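Local coordinates for Non-structural protein 2 (Human respiratory syncytial virus A, PDB 7LDK), which probably antagonises the type I interferon response of the host, acting with NS1 to repress IRF3 activation and binding the N-terminal part of RIG-I, at residues A[40-44]-A[61-66]; A[33-39]-A[120-125]; A[55-59]-A[94-98]. Residue numbers count along the deposited sequence, not the author numbering.

Interaction 1 is the buried contact of the three; interactions 2 and 3 lie at the surface. Interactions 1 and 2 share helix 38-50 and touch: the F62 ring meets I36, and I41 meets L123. Interactions 1 and 3 share helix 55-89 and meet where F62 packs on P95 and I44 on F97. Interactions 2 and 3 do not touch; their nearest atoms are about 6 Å apart. The chemistry follows position. Interaction 1 is apolar and aromatic, with no hydrogen bond between its segments. Interaction 2 holds the chain end with hydrogen bonds and a salt bridge. Interaction 3 is a small, mainly apolar contact of helix and sheet without hydrogen bonds between its segments.

Interaction 1: A[40-44]-A[61-66]; sequences FIYLI and TFLVNY
Both segments are helical throughout. Residues 40-44 belong to helix 38-50 and residues 61-66 to the long helix 55-89. The two short axes approach to 10.6 Å, with 140° between their N-to-C directions, so they run roughly antiparallel. In the CA register F40 lies opposite N65 at 8.2 Å and I44 opposite F62 at 6.4 Å. The backbones are therefore closer at the I44 end. About 305 Å² is buried, both sides summed.

The aromatic part is a T-shaped pair. F40 and F62 both have chi1 in t. The edge of F40 points to the face of F62, with centroids 5.5 Å apart and planes at 81°. The closest atoms are F40 CE1 and F62 CE1, 3.7 Å apart. The F40 ring also slots against the backbone of the long helix: F40 CE2 is 3.7 Å from N65 C, and F40 CZ is 3.5 Å from Y66 N.

This is helix-helix packing in the core, where two helices consecutive in the chain lie against the three-stranded antiparallel sheet. I41 reaches C106 and F62 reaches I109, both on strand 103-110.

Aliphatic contacts complete the interface. I44 has both chi angles in m, which brings I44 CD1 to 3.7 Å from F62 CA and 4.1 Å from T61 CG2. I44 CG1 lies 4.2 Å from F62 CD1. I41 is more distant, with I41 CD1 4.5 Å from F62 CE1.

No hydrogen bond joins the segments. I44 CD1 packs 3.7 Å from N65 ND2, while T61 OG1 bonds to the carbonyl of Q57 within its own helix.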
loop_
_atom_site.group_PDB
_atom_site.type_symbol
_atom_site.label_atom_id
_atom_site.label_comp_id
_atom_site.label_asym_id
_atom_site.label_seq_id
_atom_site.Cartn_x
_atom_site.Cartn_y
_atom_site.Cartn_z
ATOM N N PHE A 40 -9.127 -2.866 -2.667
ATOM C CA PHE A 40 -8.388 -1.925 -1.788
ATOM C C PHE A 40 -8.333 -0.536 -2.452
ATOM O O PHE A 40 -8.723 0.470 -1.825
ATOM C CB PHE A 40 -7.012 -2.505 -1.499
ATOM C CG PHE A 40 -6.200 -1.712 -0.509
ATOM C CD1 PHE A 40 -5.494 -0.575 -0.897
ATOM C CD2 PHE A 40 -6.136 -2.107 0.810
ATOM C CE1 PHE A 40 -4.761 0.152 0.021
ATOM C CE2 PHE A 40 -5.416 -1.370 1.725
ATOM C CZ PHE A 40 -4.734 -0.241 1.335
ATOM N N ILE A 41 -7.893 -0.472 -3.713
ATOM C CA ILE A 41 -7.784 0.800 -4.487
ATOM C C ILE A 41 -9.174 1.435 -4.628
ATOM O O ILE A 41 -9.281 2.668 -4.561
ATOM C CB ILE A 41 -7.177 0.559 -5.873
ATOM C CG1 ILE A 41 -5.740 0.045 -5.854
ATOM C CG2 ILE A 41 -7.296 1.814 -6.682
ATOM C CD1 ILE A 41 -4.808 0.846 -5.019
ATOM N N TYR A 42 -10.212 0.622 -4.820
ATOM C CA TYR A 42 -11.619 1.074 -4.942
ATOM C C TYR A 42 -12.004 1.897 -3.716
ATOM O O TYR A 42 -12.581 2.995 -3.897
ATOM C CB TYR A 42 -12.545 -0.121 -5.163
ATOM C CG TYR A 42 -12.330 -0.813 -6.496
ATOM C CD1 TYR A 42 -11.519 -0.246 -7.486
ATOM C CD2 TYR A 42 -12.956 -2.024 -6.792
ATOM C CE1 TYR A 42 -11.301 -0.879 -8.693
ATOM C CE2 TYR A 42 -12.759 -2.662 -8.008
ATOM C CZ TYR A 42 -11.931 -2.083 -8.958
ATOM O OH TYR A 42 -11.724 -2.680 -10.168
ATOM N N LEU A 43 -11.652 1.407 -2.529
ATOM C CA LEU A 43 -11.995 2.082 -1.257
ATOM C C LEU A 43 -11.235 3.398 -1.179
ATOM O O LEU A 43 -11.868 4.423 -0.792
ATOM C CB LEU A 43 -11.678 1.179 -0.061
ATOM C CG LEU A 43 -12.578 -0.064 0.071
ATOM C CD1 LEU A 43 -12.301 -0.804 1.374
ATOM C CD2 LEU A 43 -14.086 0.247 -0.057
ATOM N N ILE A 44 -9.948 3.382 -1.538
ATOM C CA ILE A 44 -9.078 4.581 -1.426
ATOM C C ILE A 44 -9.650 5.647 -2.348
ATOM O O ILE A 44 -9.766 6.807 -1.923
ATOM C CB ILE A 44 -7.616 4.261 -1.794
ATOM C CG1 ILE A 44 -6.987 3.259 -0.833
ATOM C CG2 ILE A 44 -6.776 5.537 -1.870
ATOM C CD1 ILE A 44 -6.978 3.757 0.589
ATOM N N THR A 61 -4.384 7.903 4.545
ATOM C CA THR A 61 -5.539 6.984 4.411
ATOM C C THR A 61 -5.075 5.677 3.773
ATOM O O THR A 61 -5.480 4.612 4.231
ATOM C CB THR A 61 -6.654 7.624 3.589
ATOM O OG1 THR A 61 -7.054 8.744 4.362
ATOM C CG2 THR A 61 -7.818 6.696 3.351
ATOM N N PHE A 62 -4.243 5.768 2.742
ATOM C CA PHE A 62 -3.667 4.597 2.048
ATOM C C PHE A 62 -2.920 3.736 3.068
ATOM O O PHE A 62 -3.163 2.546 3.116
ATOM C CB PHE A 62 -2.775 5.048 0.891
ATOM C CG PHE A 62 -2.172 3.891 0.146
ATOM C CD1 PHE A 62 -2.825 3.334 -0.930
ATOM C CD2 PHE A 62 -0.972 3.322 0.547
ATOM C CE1 PHE A 62 -2.273 2.268 -1.617
ATOM C CE2 PHE A 62 -0.436 2.236 -0.127
ATOM C CZ PHE A 62 -1.082 1.721 -1.213
ATOM N N LEU A 63 -2.025 4.317 3.859
ATOM C CA LEU A 63 -1.170 3.524 4.768
ATOM C C LEU A 63 -1.975 3.028 5.962
ATOM O O LEU A 63 -1.724 1.877 6.364
ATOM C CB LEU A 63 0.012 4.363 5.240
ATOM C CG LEU A 63 0.971 4.732 4.115
ATOM C CD1 LEU A 63 2.098 5.589 4.671
ATOM C CD2 LEU A 63 1.520 3.488 3.410
ATOM N N VAL A 64 -2.899 3.825 6.502
ATOM C CA VAL A 64 -3.773 3.347 7.601
ATOM C C VAL A 64 -4.425 2.031 7.149
ATOM O O VAL A 64 -4.362 1.052 7.891
ATOM C CB VAL A 64 -4.823 4.398 8.018
ATOM C CG1 VAL A 64 -5.922 3.786 8.877
ATOM C CG2 VAL A 64 -4.198 5.570 8.752
ATOM N N ASN A 65 -5.011 1.993 5.960
ATOM C CA ASN A 65 -5.769 0.815 5.466
ATOM C C ASN A 65 -4.789 -0.328 5.190
ATOM O O ASN A 65 -5.127 -1.464 5.519
ATOM C CB ASN A 65 -6.636 1.160 4.264
ATOM C CG ASN A 65 -7.701 2.181 4.587
ATOM O OD1 ASN A 65 -7.716 2.783 5.636
ATOM N ND2 ASN A 65 -8.608 2.419 3.679
ATOM N N TYR A 66 -3.607 -0.056 4.646
ATOM C CA TYR A 66 -2.574 -1.095 4.442
ATOM C C TYR A 66 -2.199 -1.719 5.779
ATOM O O TYR A 66 -2.312 -2.929 5.912
ATOM C CB TYR A 66 -1.316 -0.538 3.791
ATOM C CG TYR A 66 -0.245 -1.587 3.667
ATOM C CD1 TYR A 66 -0.368 -2.634 2.779
ATOM C CD2 TYR A 66 0.860 -1.568 4.498
ATOM C CE1 TYR A 66 0.611 -3.607 2.685
ATOM C CE2 TYR A 66 1.844 -2.537 4.425
ATOM C CZ TYR A 66 1.719 -3.568 3.514
ATOM O OH TYR A 66 2.697 -4.522 3.398
#

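Interaction 2: A[33-39]-A[120-125]; sequences RDIITHR and KYDLNP
The C-terminal DLNP motif, D122 to P125, implicated by similarity in binding host MAP1B, packs on the junction of helices 24-35 and 38-50. I36 centres an inverse gamma turn (phi/psi -88/85) that separates the helices. T37 is the N-cap of the second, with chi1 in p; its OG1 accepts a weak bond from R39 N at 3.3 Å. A 3-10 segment, 120-122, precedes extended L123 and N124. T37 pairs with N124 and H38 with P125, each 4.9 Å between CA atoms. H38 N donates to N124 O at 2.8 Å, nearly linear. This joins helix 38-50 to the chain end. The H38 ring (chi1 m, -86°) brings H38 CD2 to 3.1 Å from L123 O. N124 ND2 gives a weak bond to R33 O at 3.1 Å. L123 (chi1 m, chi2 t) puts CD2 3.7 Å from I36 O and CD1 4.3 Å from I36 CG2. At the terminal carboxylate R39 NE bonds P125 O at 3.1 Å, and R39 NH2 forms a salt bridge with P125 OXT at 2.8 Å.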
loop_
_atom_site.group_PDB
_atom_site.type_symbol
_atom_site.label_atom_id
_atom_site.label_comp_id
_atom_site.label_asym_id
_atom_site.label_seq_id
_atom_site.Cartn_x
_atom_site.Cartn_y
_atom_site.Cartn_z
ATOM N N ARG A 33 1.104 -7.757 -2.332
ATOM C CA ARG A 33 0.356 -8.122 -3.558
ATOM C C ARG A 33 -0.998 -8.735 -3.175
ATOM O O ARG A 33 -1.968 -8.497 -3.903
ATOM C CB ARG A 33 1.236 -9.023 -4.427
ATOM C CG ARG A 33 2.535 -8.358 -4.872
ATOM C CD ARG A 33 2.874 -8.595 -6.333
ATOM N NE ARG A 33 1.833 -8.038 -7.193
ATOM C CZ ARG A 33 1.747 -8.218 -8.506
ATOM N NH1 ARG A 33 0.746 -7.658 -9.166
ATOM N NH2 ARG A 33 2.646 -8.947 -9.149
ATOM N N ASP A 34 -1.059 -9.475 -2.066
ATOM C CA ASP A 34 -2.301 -10.077 -1.505
ATOM C C ASP A 34 -3.226 -9.004 -0.928
ATOM O O ASP A 34 -4.439 -9.103 -1.119
ATOM C CB ASP A 34 -1.984 -11.094 -0.403
ATOM C CG ASP A 34 -1.351 -12.398 -0.897
ATOM O OD1 ASP A 34 -1.510 -12.721 -2.114
ATOM O OD2 ASP A 34 -0.713 -13.109 -0.058
ATOM N N ILE A 35 -2.670 -8.026 -0.223
ATOM C CA ILE A 35 -3.451 -6.967 0.474
ATOM C C ILE A 35 -3.952 -5.926 -0.530
ATOM O O ILE A 35 -5.129 -5.584 -0.471
ATOM C CB ILE A 35 -2.614 -6.323 1.589
ATOM C CG1 ILE A 35 -2.369 -7.316 2.728
ATOM C CG2 ILE A 35 -3.283 -5.050 2.087
ATOM C CD1 ILE A 35 -1.321 -6.863 3.701
ATOM N N ILE A 36 -3.082 -5.403 -1.391
ATOM C CA ILE A 36 -3.449 -4.267 -2.278
ATOM C C ILE A 36 -4.048 -4.827 -3.562
ATOM O O ILE A 36 -3.349 -4.971 -4.570
ATOM C CB ILE A 36 -2.291 -3.282 -2.473
ATOM C CG1 ILE A 36 -1.853 -2.717 -1.119
ATOM C CG2 ILE A 36 -2.708 -2.177 -3.427
ATOM C CD1 ILE A 36 -0.771 -1.703 -1.189
ATOM N N THR A 37 -5.344 -5.092 -3.496
ATOM C CA THR A 37 -6.163 -5.603 -4.609
ATOM C C THR A 37 -6.878 -4.418 -5.250
ATOM O O THR A 37 -6.815 -3.314 -4.710
ATOM C CB THR A 37 -7.155 -6.648 -4.098
ATOM O OG1 THR A 37 -7.991 -5.953 -3.172
ATOM C CG2 THR A 37 -6.477 -7.841 -3.470
ATOM N N HIS A 38 -7.534 -4.648 -6.381
ATOM C CA HIS A 38 -8.515 -3.714 -6.964
ATOM C C HIS A 38 -9.429 -3.213 -5.853
ATOM O O HIS A 38 -9.612 -1.993 -5.830
ATOM C CB HIS A 38 -9.262 -4.411 -8.087
ATOM C CG HIS A 38 -8.577 -4.347 -9.411
ATOM N ND1 HIS A 38 -8.799 -3.302 -10.311
ATOM C CD2 HIS A 38 -7.721 -5.196 -10.017
ATOM C CE1 HIS A 38 -8.097 -3.502 -11.399
ATOM N NE2 HIS A 38 -7.427 -4.661 -11.242
ATOM N N ARG A 39 -9.968 -4.084 -4.987
ATOM C CA ARG A 39 -11.000 -3.684 -3.995
ATOM C C ARG A 39 -10.407 -2.710 -2.990
ATOM O O ARG A 39 -11.149 -1.816 -2.540
ATOM C CB ARG A 39 -11.633 -4.880 -3.294
ATOM C CG ARG A 39 -13.010 -5.227 -3.863
ATOM C CD ARG A 39 -13.406 -6.684 -3.704
ATOM N NE ARG A 39 -12.361 -7.603 -4.159
ATOM C CZ ARG A 39 -11.633 -8.421 -3.382
ATOM N NH1 ARG A 39 -11.814 -8.452 -2.069
ATOM N NH2 ARG A 39 -10.698 -9.187 -3.925
ATOM N N LYS A 120 -2.766 -0.310 -11.456
ATOM C CA LYS A 120 -4.123 -0.844 -11.187
ATOM C C LYS A 120 -4.436 -2.007 -12.133
ATOM O O LYS A 120 -4.901 -3.042 -11.627
ATOM C CB LYS A 120 -5.159 0.277 -11.358
ATOM C CG LYS A 120 -5.213 0.939 -12.753
ATOM C CD LYS A 120 -6.149 2.134 -12.831
ATOM C CE LYS A 120 -6.025 2.946 -14.104
ATOM N NZ LYS A 120 -7.199 3.851 -14.282
ATOM N N TYR A 121 -4.189 -1.855 -13.445
ATOM C CA TYR A 121 -4.564 -2.884 -14.452
ATOM C C TYR A 121 -3.867 -4.221 -14.154
ATOM O O TYR A 121 -4.301 -5.223 -14.727
ATOM C CB TYR A 121 -4.329 -2.476 -15.917
ATOM C CG TYR A 121 -3.021 -1.837 -16.336
ATOM C CD1 TYR A 121 -1.796 -2.491 -16.328
ATOM C CD2 TYR A 121 -3.038 -0.565 -16.896
ATOM C CE1 TYR A 121 -0.628 -1.859 -16.749
ATOM C CE2 TYR A 121 -1.894 0.063 -17.360
ATOM C CZ TYR A 121 -0.673 -0.567 -17.256
ATOM O OH TYR A 121 0.409 0.137 -17.714
ATOM N N ASP A 122 -2.851 -4.251 -13.284
ATOM C CA ASP A 122 -1.967 -5.424 -13.056
ATOM C C ASP A 122 -2.096 -5.914 -11.608
ATOM O O ASP A 122 -1.347 -6.843 -11.242
ATOM C CB ASP A 122 -0.515 -5.058 -13.395
ATOM C CG ASP A 122 -0.043 -5.503 -14.775
ATOM O OD1 ASP A 122 -0.874 -5.717 -15.682
ATOM O OD2 ASP A 122 1.160 -5.735 -14.901
ATOM N N LEU A 123 -3.007 -5.333 -10.822
ATOM C CA LEU A 123 -3.282 -5.763 -9.428
ATOM C C LEU A 123 -4.361 -6.845 -9.447
ATOM O O LEU A 123 -5.140 -6.890 -10.422
ATOM C CB LEU A 123 -3.747 -4.563 -8.599
ATOM C CG LEU A 123 -2.716 -3.460 -8.399
ATOM C CD1 LEU A 123 -3.328 -2.301 -7.668
ATOM C CD2 LEU A 123 -1.505 -3.942 -7.624
ATOM N N ASN A 124 -4.422 -7.661 -8.391
ATOM C CA ASN A 124 -5.415 -8.763 -8.294
ATOM C C ASN A 124 -6.799 -8.148 -8.176
ATOM O O ASN A 124 -6.920 -7.030 -7.669
ATOM C CB ASN A 124 -5.113 -9.708 -7.137
ATOM C CG ASN A 124 -3.730 -10.286 -7.291
ATOM O OD1 ASN A 124 -3.347 -10.730 -8.376
ATOM N ND2 ASN A 124 -2.952 -10.219 -6.232
ATOM N N PRO A 125 -7.866 -8.818 -8.681
ATOM C CA PRO A 125 -9.230 -8.329 -8.464
ATOM C C PRO A 125 -9.542 -8.208 -6.950
ATOM O O PRO A 125 -10.311 -7.351 -6.459
ATOM C CB PRO A 125 -10.082 -9.379 -9.178
ATOM C CG PRO A 125 -9.146 -9.956 -10.213
ATOM C CD PRO A 125 -7.824 -10.044 -9.489
ATOM O OXT PRO A 125 -9.019 -8.955 -6.101
#

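Interaction 3: A[55-59]-A[94-98]; sequences ERQAT and MPIFI
F97 brings the end of its ring up to A58 and T59 in the first turn of helix 55-89. The contact joins this long helix to strand 94-100, an outermost strand of the three-stranded antiparallel sheet within the chain. It is helix-on-sheet packing near the surface, in an alpha+beta arrangement, the helices preceding the antiparallel sheet in the chain.

Residues 55-59 have helical phi/psi values throughout. Residues 94-98 are extended. The segment axes come within 9.9 Å, with 137° between their N-to-C directions. In the CA register E55 lies opposite F97 at 7.4 Å and T59 opposite P95 at 6.7 Å. The buried area is small, 185 Å² with both sides summed.

Side chains alternate along the strand. P95 and F97 point their CA-to-CB bonds toward the helix. I96 and I98 take no part here; both touch I107 and are backbone hydrogen-bonded to strand 103-110, I96 with I107 and G108, I98 with E105. F97 has chi1 in m (-70°) and chi2 at -65°. This places F97 CZ 3.4 Å from A58 CB, the closest carbon pair of the contact. E55 O is 4.3 Å from F97 CE2, and E55 CG is 4.5 Å from F97 CD2. P95 CG lies 4.0 Å from T59 OG1.

No hydrogen bond crosses between the segments. T59, with chi1 in m, donates from OG1 to E55 O at 2.8 Å, one turn back, while T59 N bonds the same E55 O at 2.9 Å. The T59 OG1 atom also sits at the edge of the F97 ring, 3.5 Å from F97 CE2.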
loop_
_atom_site.group_PDB
_atom_site.type_symbol
_atom_site.label_atom_id
_atom_site.label_comp_id
_atom_site.label_asym_id
_atom_site.label_seq_id
_atom_site.Cartn_x
_atom_site.Cartn_y
_atom_site.Cartn_z
ATOM N N GLU A 55 -2.832 15.057 -1.362
ATOM C CA GLU A 55 -1.820 13.980 -1.441
ATOM C C GLU A 55 -1.498 13.479 -0.024
ATOM O O GLU A 55 -1.395 12.272 0.192
ATOM C CB GLU A 55 -0.590 14.578 -2.115
ATOM C CG GLU A 55 0.159 13.665 -3.068
ATOM C CD GLU A 55 1.653 14.011 -3.103
ATOM O OE1 GLU A 55 2.332 13.904 -2.004
ATOM O OE2 GLU A 55 2.158 14.426 -4.207
ATOM N N ARG A 56 -1.289 14.389 0.914
ATOM C CA ARG A 56 -0.779 14.024 2.254
ATOM C C ARG A 56 -1.857 13.195 2.952
ATOM O O ARG A 56 -1.543 12.186 3.552
ATOM C CB ARG A 56 -0.362 15.308 2.962
ATOM C CG ARG A 56 0.013 15.133 4.422
ATOM C CD ARG A 56 0.614 16.399 4.988
ATOM N NE ARG A 56 0.289 17.563 4.172
ATOM C CZ ARG A 56 0.805 18.776 4.359
ATOM N NH1 ARG A 56 1.676 19.022 5.333
ATOM N NH2 ARG A 56 0.434 19.749 3.547
ATOM N N GLN A 57 -3.108 13.602 2.813
ATOM C CA GLN A 57 -4.272 12.934 3.447
ATOM C C GLN A 57 -4.525 11.586 2.776
ATOM O O GLN A 57 -4.834 10.609 3.493
ATOM C CB GLN A 57 -5.506 13.814 3.326
ATOM C CG GLN A 57 -5.368 15.110 4.084
ATOM C CD GLN A 57 -6.536 16.016 3.818
ATOM O OE1 GLN A 57 -6.795 16.409 2.683
ATOM N NE2 GLN A 57 -7.203 16.412 4.885
ATOM N N ALA A 58 -4.469 11.548 1.442
ATOM C CA ALA A 58 -4.721 10.316 0.675
ATOM C C ALA A 58 -3.651 9.299 1.063
ATOM O O ALA A 58 -3.989 8.148 1.320
ATOM C CB ALA A 58 -4.731 10.602 -0.805
ATOM N N THR A 59 -2.397 9.714 1.116
ATOM C CA THR A 59 -1.266 8.827 1.473
ATOM C C THR A 59 -1.522 8.250 2.868
ATOM O O THR A 59 -1.360 7.024 3.064
ATOM C CB THR A 59 0.056 9.579 1.367
ATOM O OG1 THR A 59 0.200 9.978 0.013
ATOM C CG2 THR A 59 1.235 8.717 1.708
ATOM N N MET A 94 4.163 2.415 -1.355
ATOM C CA MET A 94 3.759 3.833 -1.521
ATOM C C MET A 94 2.752 3.912 -2.662
ATOM O O MET A 94 2.911 3.275 -3.701
ATOM C CB MET A 94 4.951 4.715 -1.898
ATOM C CG MET A 94 6.008 4.868 -0.849
ATOM S SD MET A 94 7.576 5.216 -1.714
ATOM C CE MET A 94 8.687 4.135 -0.801
ATOM N N PRO A 95 1.698 4.738 -2.524
ATOM C CA PRO A 95 0.716 4.897 -3.584
ATOM C C PRO A 95 1.178 5.901 -4.648
ATOM O O PRO A 95 1.829 6.831 -4.329
ATOM C CB PRO A 95 -0.467 5.429 -2.775
ATOM C CG PRO A 95 0.165 6.348 -1.758
ATOM C CD PRO A 95 1.434 5.621 -1.378
ATOM N N ILE A 96 0.825 5.659 -5.895
ATOM C CA ILE A 96 0.967 6.620 -7.025
ATOM C C ILE A 96 -0.406 7.240 -7.264
ATOM O O ILE A 96 -1.293 6.469 -7.642
ATOM C CB ILE A 96 1.443 5.905 -8.295
ATOM C CG1 ILE A 96 2.690 5.056 -8.056
ATOM C CG2 ILE A 96 1.637 6.927 -9.392
ATOM C CD1 ILE A 96 3.813 5.816 -7.388
ATOM N N PHE A 97 -0.554 8.548 -7.039
ATOM C CA PHE A 97 -1.808 9.305 -7.234
ATOM C C PHE A 97 -1.716 10.141 -8.498
ATOM O O PHE A 97 -0.633 10.665 -8.771
ATOM C CB PHE A 97 -2.053 10.248 -6.062
ATOM C CG PHE A 97 -2.413 9.540 -4.795
ATOM C CD1 PHE A 97 -3.596 8.826 -4.697
ATOM C CD2 PHE A 97 -1.575 9.591 -3.705
ATOM C CE1 PHE A 97 -3.932 8.156 -3.534
ATOM C CE2 PHE A 97 -1.919 8.928 -2.540
ATOM C CZ PHE A 97 -3.085 8.193 -2.465
ATOM N N ILE A 98 -2.815 10.316 -9.214
ATOM C CA ILE A 98 -2.898 11.393 -10.239
ATOM C C ILE A 98 -4.007 12.335 -9.834
ATOM O O ILE A 98 -4.841 11.915 -9.095
ATOM C CB ILE A 98 -3.074 10.838 -11.663
ATOM C CG1 ILE A 98 -4.410 10.141 -11.874
ATOM C CG2 ILE A 98 -1.896 9.925 -11.987
ATOM C CD1 ILE A 98 -4.450 9.344 -13.156
#